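Local coordinates for uncharacterized protein (Rhodospirillum rubrum ATCC 11170, PDB 3K8R) that is of unknown function but belongs to the DUF2442 family and pairs with a second copy of itself through a shared beta sheet, at residues A[36-40]-A[50-54]. Residues are numbered along the deposited sequence; the frame is centred on the assembly and turned at random.
Sequences SARVI and AFPPR
Val39 lies over one face of the Phe51 ring, its CB 3.9 Å from the ring centroid and displaced toward the CE1–CZ rim, a CH-pi contact. The two side chains run side by side in the same direction; with CG1 anti to the backbone N (chi1 177°), Val39 lays that methyl along the same rim of the ring and turns CG2 to Pro53, whose CG it meets at 3.5 Å. The second flat group, the guanidinium of Arg38, has Pro52 over one face, offset toward the rim, with Pro52 CB 3.6 Å from Arg38 NH1. A bend at chi2 (-69°) folds the arginine over the proline, bringing CD within 3.5 Å of Pro52 N, and NH1 makes a weak bond back to Ala37 O. The backbone here is the beta hairpin of strands 38-43 and 48-51, near its open end: Val39 and Phe51, side chains on one face, form an antiparallel hydrogen-bonded pair, with Val39 N to Phe51 O at 3.0 Å and almost perfectly straight, and a weak return bond from Phe51 N to Val39 O. On the other side of strand 38-43, Ala37 and Arg38 both face Asp33 in a G1 beta bulge, at the turn from strand 27-33. Replacing Phe51 by an alanine is likely to leave Val39 without the ring face it rests on and to open a gap beside it. After Phe51 the chain leaves the sheet, and Pro53 packs on Tyr32 and Leu67. Strand 48-51 is outermost within this chain, and Ala50 pairs antiparallel with a strand of the second subunit, while Arg38 and Pro52 both touch Gly46 of that subunit.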
loop_
_atom_site.group_PDB
_atom_site.type_symbol
_atom_site.label_atom_id
_atom_site.label_comp_id
_atom_site.label_asym_id
_atom_site.label_seq_id
_atom_site.Cartn_x
_atom_site.Cartn_y
_atom_site.Cartn_z
ATOM N N SER A 36 7.694 -12.874 5.141
ATOM C CA SER A 36 8.086 -11.833 4.192
ATOM C C SER A 36 8.746 -10.611 4.846
ATOM O O SER A 36 9.044 -9.626 4.163
ATOM C CB SER A 36 6.865 -11.356 3.428
ATOM O OG SER A 36 6.059 -10.555 4.267
ATOM N N ALA A 37 8.974 -10.668 6.155
ATOM C CA ALA A 37 9.591 -9.563 6.882
ATOM C C ALA A 37 8.873 -8.241 6.656
ATOM O O ALA A 37 9.520 -7.193 6.676
ATOM C CB ALA A 37 11.051 -9.423 6.499
ATOM N N ARG A 38 7.554 -8.281 6.442
ATOM C CA ARG A 38 6.766 -7.055 6.224
ATOM C C ARG A 38 5.667 -6.894 7.266
ATOM O O ARG A 38 5.252 -7.856 7.923
ATOM C CB ARG A 38 6.063 -7.086 4.862
ATOM C CG ARG A 38 6.941 -7.305 3.651
ATOM C CD ARG A 38 7.856 -6.125 3.361
ATOM N NE ARG A 38 8.767 -6.397 2.229
ATOM C CZ ARG A 38 10.037 -6.835 2.319
ATOM N NH1 ARG A 38 10.621 -7.063 3.494
ATOM N NH2 ARG A 38 10.745 -7.038 1.209
ATOM N N VAL A 39 5.185 -5.664 7.397
ATOM C CA VAL A 39 4.038 -5.385 8.244
ATOM C C VAL A 39 2.866 -5.293 7.276
ATOM O O VAL A 39 2.841 -4.391 6.447
ATOM C CB VAL A 39 4.188 -4.060 8.989
ATOM C CG1 VAL A 39 2.927 -3.756 9.806
ATOM C CG2 VAL A 39 5.424 -4.091 9.873
ATOM N N ILE A 40 1.929 -6.243 7.335
ATOM C CA ILE A 40 0.753 -6.229 6.444
ATOM C C ILE A 40 -0.404 -5.468 7.101
ATOM O O ILE A 40 -0.813 -5.800 8.229
ATOM C CB ILE A 40 0.288 -7.647 6.060
ATOM C CG1 ILE A 40 1.436 -8.418 5.410
ATOM C CG2 ILE A 40 -0.881 -7.578 5.100
ATOM C CD1 ILE A 40 1.086 -9.826 5.045
ATOM N N ALA A 50 1.531 -3.126 2.402
ATOM C CA ALA A 50 2.620 -3.824 3.090
ATOM C C ALA A 50 3.875 -2.983 2.984
ATOM O O ALA A 50 4.190 -2.496 1.896
ATOM C CB ALA A 50 2.857 -5.202 2.479
ATOM N N PHE A 51 4.576 -2.799 4.102
ATOM C CA PHE A 51 5.847 -2.066 4.109
ATOM C C PHE A 51 6.857 -2.810 4.964
ATOM O O PHE A 51 6.479 -3.428 5.966
ATOM C CB PHE A 51 5.669 -0.659 4.648
ATOM C CG PHE A 51 5.295 -0.603 6.107
ATOM C CD1 PHE A 51 3.976 -0.760 6.509
ATOM C CD2 PHE A 51 6.261 -0.365 7.079
ATOM C CE1 PHE A 51 3.621 -0.702 7.867
ATOM C CE2 PHE A 51 5.918 -0.302 8.442
ATOM C CZ PHE A 51 4.595 -0.470 8.835
ATOM N N PRO A 52 8.133 -2.809 4.551
ATOM C CA PRO A 52 9.168 -3.417 5.382
ATOM C C PRO A 52 9.489 -2.449 6.509
ATOM O O PRO A 52 10.070 -1.400 6.251
ATOM C CB PRO A 52 10.352 -3.555 4.433
ATOM C CG PRO A 52 10.112 -2.555 3.382
ATOM C CD PRO A 52 8.637 -2.479 3.210
ATOM N N PRO A 53 9.123 -2.800 7.751
ATOM C CA PRO A 53 9.265 -1.906 8.898
ATOM C C PRO A 53 10.692 -1.466 9.256
ATOM O O PRO A 53 10.851 -0.395 9.851
ATOM C CB PRO A 53 8.651 -2.713 10.042
ATOM C CG PRO A 53 8.929 -4.117 9.672
ATOM C CD PRO A 53 8.846 -4.185 8.175
ATOM N N ARG A 54 11.717 -2.247 8.909
ATOM C CA ARG A 54 13.103 -1.844 9.225
ATOM C C ARG A 54 13.601 -0.669 8.392
ATOM O O ARG A 54 14.701 -0.191 8.626
ATOM C CB ARG A 54 14.078 -3.022 9.163
ATOM C CG ARG A 54 13.797 -4.037 10.250
ATOM C CD ARG A 54 14.818 -5.145 10.325
ATOM N NE ARG A 54 14.512 -6.035 11.448
ATOM C CZ ARG A 54 13.786 -7.146 11.380
ATOM N NH1 ARG A 54 13.279 -7.557 10.230
ATOM N NH2 ARG A 54 13.568 -7.860 12.477
#